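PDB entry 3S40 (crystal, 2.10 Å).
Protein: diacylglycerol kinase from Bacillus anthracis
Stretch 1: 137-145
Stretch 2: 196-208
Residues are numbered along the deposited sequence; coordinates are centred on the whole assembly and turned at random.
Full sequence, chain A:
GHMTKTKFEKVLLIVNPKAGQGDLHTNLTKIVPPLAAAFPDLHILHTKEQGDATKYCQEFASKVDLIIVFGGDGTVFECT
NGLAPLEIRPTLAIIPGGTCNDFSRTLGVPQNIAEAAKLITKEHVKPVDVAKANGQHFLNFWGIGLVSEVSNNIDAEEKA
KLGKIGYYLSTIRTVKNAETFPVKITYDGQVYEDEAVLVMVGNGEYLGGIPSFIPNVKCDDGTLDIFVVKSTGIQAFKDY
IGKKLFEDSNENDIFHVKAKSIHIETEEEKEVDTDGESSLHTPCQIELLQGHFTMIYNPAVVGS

Stretch 1 (137-145) HFLNFWGIG
Stretch 2, residues 196-208: AVLVMVGNGEYLG

Residues 141-144 and 198-202 form neighbouring antiparallel strands, their axes 169° apart and 4.7 Å at closest approach; the two stretches together bury 701 Å². Phe 141 faces Gly 202 and Gly 143 faces Met 200 in non-hydrogen-bonded pairs, whereas Trp 142–Val 201 and Ile 144–Val 199 are hydrogen-bonded pairs. Trp 142 N donates to Val 201 O (2.9 Å) and Val 201 N to Trp 142 O (2.8 Å); Ile 144 N to Val 199 O and Val 199 N to Ile 144 O both span 3.0 Å. Backbone angles are extended, with phi/psi of -128/130 at Trp 142 and -124/114 at Val 201.

Asn 140 is the most extensively covered residue, and it joins the two stretches where the strand pairing ends. Its phi/psi of -108/-61 breaks the extended run, and Asn 140 O accepts from both Asn 203 N (3.0 Å) and Gly 204 N (3.1 Å). Its CB points away, but with chi1 -120° and chi2 112° the amide returns, so that Asn 140 ND2 donates to Tyr 206 O (2.9 Å) and to the O of a water (2.7 Å). Gly 204 leaves room for this amide: an ideal CB there would lie 2.4 Å from Asn 140 ND2. Asn 203 (chi1 t, chi2 51°) adds a bond from ND2 to Leu 139 O (3.0 Å).

Val 201 (t) and Trp 142 (t, chi2 110°) share one sheet face with Val 199 (t) and Ile 144 (p, t). The broad indole lies against both valines, with Trp 142 CE3 3.5 Å from Val 201 CG2 and CZ3 4.0 Å from Val 199 CG1. On the other face, Phe 141 (p, chi2 93°) receives Leu 207 CD2 over its ring, 4.1 Å from the centroid. Selenomethionine Met 200 (m, t, p) brings CE to 4.0 Å from Phe 141 CB. Gly 143 accommodates it, since a CB would clash with Met 200 CG.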

# COMPACT_ATOMS: atom_id res chain seq x y z
N HIS A 137 8.90 -3.47 6.06
CA HIS A 137 8.39 -2.54 5.04
C HIS A 137 6.88 -2.59 4.88
O HIS A 137 6.31 -3.68 4.82
CB HIS A 137 9.01 -2.82 3.66
CG HIS A 137 10.49 -2.64 3.60
ND1 HIS A 137 11.37 -3.70 3.71
CD2 HIS A 137 11.25 -1.53 3.46
CE1 HIS A 137 12.61 -3.24 3.62
NE2 HIS A 137 12.56 -1.93 3.47
N PHE A 138 6.25 -1.43 4.79
CA PHE A 138 4.84 -1.37 4.37
C PHE A 138 4.55 -0.26 3.36
O PHE A 138 5.20 0.79 3.35
CB PHE A 138 3.87 -1.29 5.55
CG PHE A 138 3.96 -0.01 6.34
CD1 PHE A 138 3.10 1.05 6.07
CD2 PHE A 138 4.88 0.12 7.37
CE1 PHE A 138 3.17 2.23 6.82
CE2 PHE A 138 4.96 1.28 8.12
CZ PHE A 138 4.10 2.35 7.84
N LEU A 139 3.54 -0.50 2.54
CA LEU A 139 3.18 0.40 1.46
C LEU A 139 1.94 1.22 1.82
O LEU A 139 1.77 2.36 1.37
CB LEU A 139 2.89 -0.42 0.21
CG LEU A 139 3.36 0.12 -1.12
CD1 LEU A 139 4.74 0.71 -0.98
CD2 LEU A 139 3.34 -1.00 -2.16
N ASN A 140 1.08 0.64 2.65
CA ASN A 140 -0.22 1.23 2.90
C ASN A 140 -0.39 1.85 4.27
O ASN A 140 -0.64 3.06 4.39
CB ASN A 140 -1.33 0.21 2.66
CG ASN A 140 -2.27 0.64 1.59
OD1 ASN A 140 -2.33 0.06 0.51
ND2 ASN A 140 -3.02 1.71 1.87
N PHE A 141 -0.26 1.05 5.32
CA PHE A 141 -0.56 1.57 6.63
C PHE A 141 0.03 0.75 7.75
O PHE A 141 0.34 -0.43 7.58
CB PHE A 141 -2.08 1.69 6.81
CG PHE A 141 -2.75 0.40 7.20
CD1 PHE A 141 -2.96 0.09 8.53
CD2 PHE A 141 -3.13 -0.52 6.23
CE1 PHE A 141 -3.56 -1.10 8.90
CE2 PHE A 141 -3.72 -1.73 6.59
CZ PHE A 141 -3.93 -2.02 7.92
N TRP A 142 0.18 1.39 8.89
CA TRP A 142 0.59 0.78 10.14
C TRP A 142 -0.49 1.22 11.14
O TRP A 142 -0.82 2.40 11.21
CB TRP A 142 1.96 1.34 10.52
CG TRP A 142 2.54 0.97 11.86
CD1 TRP A 142 3.61 0.14 12.09
CD2 TRP A 142 2.14 1.47 13.15
NE1 TRP A 142 3.89 0.08 13.44
CE2 TRP A 142 3.00 0.88 14.11
CE3 TRP A 142 1.14 2.34 13.59
CZ2 TRP A 142 2.88 1.13 15.48
CZ3 TRP A 142 1.02 2.59 14.95
CH2 TRP A 142 1.89 1.99 15.88
N GLY A 143 -1.05 0.28 11.89
CA GLY A 143 -2.09 0.59 12.86
C GLY A 143 -2.10 -0.26 14.12
O GLY A 143 -1.86 -1.47 14.08
N ILE A 144 -2.36 0.39 15.26
CA ILE A 144 -2.63 -0.29 16.52
C ILE A 144 -4.00 0.14 17.03
O ILE A 144 -4.36 1.32 16.93
CB ILE A 144 -1.59 0.08 17.61
CG1 ILE A 144 -1.59 1.58 17.86
CG2 ILE A 144 -0.19 -0.40 17.24
CD1 ILE A 144 -0.61 2.03 18.94
N GLY A 145 -4.77 -0.81 17.56
CA GLY A 145 -6.06 -0.50 18.18
C GLY A 145 -7.25 -1.08 17.45
O GLY A 145 -7.09 -1.97 16.61
N ALA A 196 -5.71 7.25 23.53
CA ALA A 196 -6.20 7.01 22.17
C ALA A 196 -6.95 5.70 22.07
O ALA A 196 -6.63 4.74 22.76
CB ALA A 196 -5.05 7.01 21.18
N VAL A 197 -7.94 5.66 21.19
CA VAL A 197 -8.61 4.41 20.87
C VAL A 197 -7.96 3.78 19.62
O VAL A 197 -7.97 2.56 19.46
CB VAL A 197 -10.13 4.62 20.66
CG1 VAL A 197 -10.41 5.94 19.96
CG2 VAL A 197 -10.71 3.46 19.87
N LEU A 198 -7.38 4.62 18.77
CA LEU A 198 -6.78 4.16 17.52
C LEU A 198 -5.56 5.00 17.13
O LEU A 198 -5.59 6.22 17.19
CB LEU A 198 -7.82 4.18 16.40
CG LEU A 198 -7.31 3.91 14.98
CD1 LEU A 198 -7.11 2.42 14.74
CD2 LEU A 198 -8.26 4.49 13.97
N VAL A 199 -4.48 4.34 16.72
CA VAL A 199 -3.32 5.05 16.22
C VAL A 199 -2.92 4.52 14.86
O VAL A 199 -2.77 3.31 14.67
CB VAL A 199 -2.12 4.92 17.16
CG1 VAL A 199 -0.93 5.69 16.59
CG2 VAL A 199 -2.49 5.43 18.56
N MSE A 200 -2.75 5.42 13.91
CA MSE A 200 -2.32 4.99 12.59
C MSE A 200 -1.32 5.87 11.89
O MSE A 200 -1.29 7.09 12.07
CB MSE A 200 -3.51 4.74 11.71
CG MSE A 200 -4.00 3.36 11.92
SE MSE A 200 -5.47 3.08 10.82
CE MSE A 200 -4.67 3.69 9.10
N VAL A 201 -0.51 5.20 11.08
CA VAL A 201 0.53 5.81 10.29
C VAL A 201 0.26 5.42 8.85
O VAL A 201 0.34 4.26 8.49
CB VAL A 201 1.91 5.30 10.72
CG1 VAL A 201 3.00 6.09 10.02
CG2 VAL A 201 2.04 5.43 12.22
N GLY A 202 -0.08 6.41 8.02
CA GLY A 202 -0.53 6.14 6.67
C GLY A 202 0.43 6.57 5.58
O GLY A 202 1.13 7.58 5.70
N ASN A 203 0.44 5.81 4.50
CA ASN A 203 1.26 6.11 3.34
C ASN A 203 0.41 6.04 2.09
O ASN A 203 0.55 6.87 1.20
CB ASN A 203 2.42 5.13 3.21
CG ASN A 203 3.39 5.54 2.11
OD1 ASN A 203 3.85 6.68 2.07
ND2 ASN A 203 3.69 4.61 1.21
N GLY A 204 -0.46 5.04 2.02
CA GLY A 204 -1.35 4.87 0.90
C GLY A 204 -2.60 5.73 0.99
O GLY A 204 -3.00 6.16 2.07
N GLU A 205 -3.22 5.97 -0.15
CA GLU A 205 -4.29 6.96 -0.25
C GLU A 205 -5.66 6.30 -0.22
O GLU A 205 -6.68 6.97 -0.27
CB GLU A 205 -4.04 7.83 -1.50
CG GLU A 205 -2.58 8.39 -1.49
CD GLU A 205 -2.19 9.20 -2.74
OE1 GLU A 205 -0.97 9.36 -3.00
OE2 GLU A 205 -3.08 9.68 -3.46
N TYR A 206 -5.67 4.97 -0.09
CA TYR A 206 -6.91 4.21 -0.03
C TYR A 206 -6.81 3.16 1.06
O TYR A 206 -5.74 2.61 1.30
CB TYR A 206 -7.20 3.52 -1.37
CG TYR A 206 -7.78 4.45 -2.39
CD1 TYR A 206 -9.14 4.45 -2.65
CD2 TYR A 206 -6.97 5.36 -3.05
CE1 TYR A 206 -9.68 5.31 -3.57
CE2 TYR A 206 -7.51 6.22 -3.98
CZ TYR A 206 -8.86 6.20 -4.23
OH TYR A 206 -9.40 7.07 -5.17
N LEU A 207 -7.93 2.85 1.69
CA LEU A 207 -7.97 1.83 2.73
C LEU A 207 -9.32 1.15 2.68
O LEU A 207 -10.35 1.80 2.82
CB LEU A 207 -7.81 2.49 4.10
CG LEU A 207 -6.41 2.52 4.70
CD1 LEU A 207 -6.10 3.88 5.32
CD2 LEU A 207 -6.29 1.40 5.74
N GLY A 208 -9.30 -0.17 2.50
CA GLY A 208 -10.53 -0.95 2.44
C GLY A 208 -11.34 -0.65 1.20
O GLY A 208 -12.57 -0.61 1.24
O HOH W 1 -3.42 2.42 -0.74